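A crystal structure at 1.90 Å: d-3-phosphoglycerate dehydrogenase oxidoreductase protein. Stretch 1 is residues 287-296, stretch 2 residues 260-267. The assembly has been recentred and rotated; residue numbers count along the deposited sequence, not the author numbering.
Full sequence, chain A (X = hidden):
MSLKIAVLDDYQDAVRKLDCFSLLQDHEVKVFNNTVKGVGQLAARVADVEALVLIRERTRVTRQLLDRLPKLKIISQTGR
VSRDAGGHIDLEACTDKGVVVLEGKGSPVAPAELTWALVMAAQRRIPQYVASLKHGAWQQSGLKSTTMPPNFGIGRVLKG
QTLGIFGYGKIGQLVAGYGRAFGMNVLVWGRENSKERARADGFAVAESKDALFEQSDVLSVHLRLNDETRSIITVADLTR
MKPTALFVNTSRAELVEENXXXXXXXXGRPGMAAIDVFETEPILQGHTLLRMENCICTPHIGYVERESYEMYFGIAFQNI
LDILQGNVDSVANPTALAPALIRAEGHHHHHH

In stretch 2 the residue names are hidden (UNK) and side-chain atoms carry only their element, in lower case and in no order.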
# COMPACT_ATOMS: atom_id res chain seq x y z
N HIS A 287 -0.58 -0.51 -22.33
CA HIS A 287 -1.68 -1.44 -22.16
C HIS A 287 -2.92 -0.64 -21.80
O HIS A 287 -2.83 0.38 -21.09
CB HIS A 287 -1.39 -2.44 -21.04
CG HIS A 287 -2.31 -3.62 -21.05
ND1 HIS A 287 -3.56 -3.59 -20.49
CD2 HIS A 287 -2.16 -4.86 -21.58
CE1 HIS A 287 -4.15 -4.76 -20.66
NE2 HIS A 287 -3.32 -5.55 -21.32
N THR A 288 -4.07 -1.10 -22.27
CA THR A 288 -5.39 -0.49 -21.98
C THR A 288 -5.58 -0.21 -20.47
O THR A 288 -6.00 0.88 -20.08
CB THR A 288 -6.52 -1.40 -22.52
OG1 THR A 288 -6.36 -1.54 -23.94
CG2 THR A 288 -7.88 -0.83 -22.28
N LEU A 289 -5.24 -1.19 -19.64
CA LEU A 289 -5.41 -1.07 -18.19
C LEU A 289 -4.56 0.01 -17.55
O LEU A 289 -4.95 0.58 -16.53
CB LEU A 289 -5.11 -2.41 -17.51
CG LEU A 289 -6.17 -3.50 -17.55
CD1 LEU A 289 -5.61 -4.67 -16.78
CD2 LEU A 289 -7.52 -3.02 -16.93
N LEU A 290 -3.41 0.31 -18.16
CA LEU A 290 -2.50 1.34 -17.66
C LEU A 290 -3.08 2.73 -17.88
O LEU A 290 -2.70 3.67 -17.20
CB LEU A 290 -1.10 1.23 -18.30
CG LEU A 290 -0.27 -0.05 -18.11
CD1 LEU A 290 1.14 0.10 -18.66
CD2 LEU A 290 -0.21 -0.41 -16.67
N ARG A 291 -3.99 2.86 -18.84
CA ARG A 291 -4.63 4.14 -19.13
C ARG A 291 -5.98 4.32 -18.42
O ARG A 291 -6.71 5.26 -18.71
CB ARG A 291 -4.74 4.34 -20.64
CG ARG A 291 -3.39 4.22 -21.33
CD ARG A 291 -3.47 4.58 -22.81
NE ARG A 291 -4.15 3.56 -23.61
CZ ARG A 291 -3.60 2.43 -24.06
NH1 ARG A 291 -4.33 1.62 -24.81
NH2 ARG A 291 -2.33 2.10 -23.79
N MET A 292 -6.29 3.40 -17.50
CA MET A 292 -7.51 3.46 -16.69
C MET A 292 -7.20 3.89 -15.25
O MET A 292 -6.47 3.21 -14.53
CB MET A 292 -8.21 2.10 -16.69
CG MET A 292 -9.03 1.82 -17.96
SD MET A 292 -9.89 0.22 -17.99
CE MET A 292 -8.98 -0.57 -19.24
N GLU A 293 -7.79 5.02 -14.84
CA GLU A 293 -7.61 5.58 -13.49
C GLU A 293 -8.11 4.64 -12.37
O GLU A 293 -7.61 4.70 -11.24
CB GLU A 293 -8.27 6.95 -13.37
CG GLU A 293 -9.81 6.95 -13.45
CD GLU A 293 -10.45 8.29 -13.06
OE1 GLU A 293 -9.74 9.20 -12.57
OE2 GLU A 293 -11.68 8.41 -13.25
N ASN A 294 -9.08 3.79 -12.70
CA ASN A 294 -9.59 2.78 -11.74
C ASN A 294 -8.94 1.40 -11.88
O ASN A 294 -9.50 0.40 -11.43
CB ASN A 294 -11.12 2.67 -11.80
CG ASN A 294 -11.63 2.31 -13.18
OD1 ASN A 294 -10.98 2.61 -14.19
ND2 ASN A 294 -12.78 1.67 -13.24
N CYS A 295 -7.75 1.35 -12.48
CA CYS A 295 -6.89 0.17 -12.35
C CYS A 295 -5.53 0.59 -11.82
O CYS A 295 -4.96 1.56 -12.28
CB CYS A 295 -6.73 -0.61 -13.66
SG CYS A 295 -6.20 -2.36 -13.43
N ILE A 296 -5.05 -0.12 -10.81
CA ILE A 296 -3.67 0.02 -10.37
C ILE A 296 -2.91 -1.21 -10.85
O ILE A 296 -3.27 -2.34 -10.52
CB ILE A 296 -3.60 0.20 -8.84
CG1 ILE A 296 -4.19 1.58 -8.48
CG2 ILE A 296 -2.16 0.05 -8.33
CD1 ILE A 296 -4.71 1.70 -7.10
N UNK A 260 -11.96 -9.82 -20.27
CA UNK A 260 -13.07 -9.81 -19.33
C UNK A 260 -13.00 -8.68 -18.33
O UNK A 260 -13.98 -8.01 -18.04
N UNK A 261 -11.80 -8.47 -17.80
CA UNK A 261 -11.57 -7.41 -16.85
C UNK A 261 -11.79 -5.97 -17.38
O UNK A 261 -12.51 -5.16 -16.77
c UNK A 261 -9.48 -6.33 -15.95
c UNK A 261 -10.73 -6.44 -13.60
c UNK A 261 -10.19 -7.59 -16.25
s UNK A 261 -9.05 -6.46 -14.27
N UNK A 262 -11.15 -5.65 -18.50
CA UNK A 262 -11.36 -4.36 -19.15
C UNK A 262 -12.86 -4.18 -19.39
O UNK A 262 -13.41 -3.14 -19.03
c UNK A 262 -11.06 -3.03 -21.30
c UNK A 262 -10.57 -4.25 -20.48
c UNK A 262 -9.06 -4.18 -20.21
N UNK A 263 -13.50 -5.22 -19.93
CA UNK A 263 -14.93 -5.20 -20.23
C UNK A 263 -15.75 -4.89 -18.98
O UNK A 263 -16.56 -3.97 -18.99
c UNK A 263 -16.92 -6.47 -21.23
o UNK A 263 -14.67 -6.72 -22.12
c UNK A 263 -15.41 -6.51 -20.91
N UNK A 264 -15.49 -5.60 -17.89
CA UNK A 264 -16.24 -5.39 -16.66
C UNK A 264 -15.99 -4.00 -16.04
O UNK A 264 -16.94 -3.34 -15.58
c UNK A 264 -15.94 -6.49 -15.65
N UNK A 265 -14.74 -3.54 -16.05
CA UNK A 265 -14.44 -2.20 -15.53
C UNK A 265 -15.17 -1.13 -16.32
O UNK A 265 -15.73 -0.20 -15.74
c UNK A 265 -12.13 -2.61 -14.39
c UNK A 265 -10.65 -2.39 -14.64
c UNK A 265 -12.51 -2.14 -12.98
c UNK A 265 -12.93 -1.92 -15.50
N UNK A 266 -15.21 -1.29 -17.64
CA UNK A 266 -15.97 -0.39 -18.50
C UNK A 266 -17.49 -0.43 -18.29
O UNK A 266 -18.17 0.52 -18.64
n UNK A 266 -13.73 -0.48 -21.46
o UNK A 266 -13.76 0.85 -19.67
c UNK A 266 -15.62 -0.62 -19.98
c UNK A 266 -14.28 -0.01 -20.36
N UNK A 267 -18.01 -1.50 -17.71
CA UNK A 267 -19.44 -1.55 -17.38
C UNK A 267 -19.74 -1.11 -15.94
O UNK A 267 -20.90 -0.99 -15.53
c UNK A 267 -20.94 -4.03 -19.89
c UNK A 267 -19.76 -3.39 -19.17
c UNK A 267 -20.07 -2.92 -17.74
n UNK A 267 -20.43 -6.25 -21.65
n UNK A 267 -21.14 -5.45 -19.59
c UNK A 267 -20.90 -6.46 -20.43
n UNK A 267 -21.15 -7.71 -20.04

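Position 260 has backbone atoms and no side-chain atom, so it is Gly-260. It lies out of reach of the other stretch, and its carbonyl O takes a hydrogen bond from N of position 264, 2.8 Å away, a regular turn of helix.

Position 261 carries an unbranched chain of two carbons, a sulfur and a final carbon, the signature of methionine. Met-261 points its CA-to-CB bond toward stretch 1, and its CG comes within 4.0 Å of Leu-289 CD2. A flexible, apolar side chain suits this buried place.

At position 262 one carbon carries two more, so the side chain forks at once: Val-262. The CA-to-CB bond runs sideways, yet the short branched side chain still reaches three residues. CG1 lies 4.0 Å from Thr-288 CG2, while CG2 lies 3.8 Å from Leu-289 CD2 and 3.7 Å from Met-292 CE. Two methyls so close to the backbone fill the space without a long reach.

Position 263 also forks at its first carbon, but into one oxygen and one carbon, which makes it Thr-263. It is out of reach of stretch 1, and its OG1 is hydrogen-bonded just outside the stretch. Position 264 has a single side-chain carbon and is Ala-264, buried but likewise remote from stretch 1.

Position 265 has four carbons, forked at the second: Leu-265. Its CA-to-CB bond points toward stretch 1, and the fork spreads two methyls over the partner. CD1 packs 3.9 Å from Leu-289 CD2 and 4.4 Å from Cys-295 CB, with Met-292 SD at 4.3 Å; CD2 lies 3.8 Å from Asn-294 ND2, a contact without a hydrogen bond.

Position 266 has two carbons, the second bearing one oxygen and one nitrogen, the amide of Asn-266. It is exposed, as suits a polar group, and its OD1 comes only to 4.3 Å from Met-292 SD.

Position 267 has three carbons, a nitrogen, then a carbon bearing two more nitrogens: the guanidinium of Arg-267. The charged chain is exposed and far from stretch 1.

The contact works by apolar packing, with no hydrogen bond crossing it. Positions 261, 262 and 265, brought together by the helical repeat, gather around Leu-289 CD2. On the partner side, Leu-289 belongs to a 3-10 segment, and its N donates to His-287 ND1 at 3.1 Å. Beyond it, a type I turn from Met-292 to Cys-295, closed by Cys-295 N to Met-292 O at 3.0 Å, brings further residues against Leu-265. Together the two surfaces bury 339 Å².

Stretch 2, residues 260-267: GMVTALNR
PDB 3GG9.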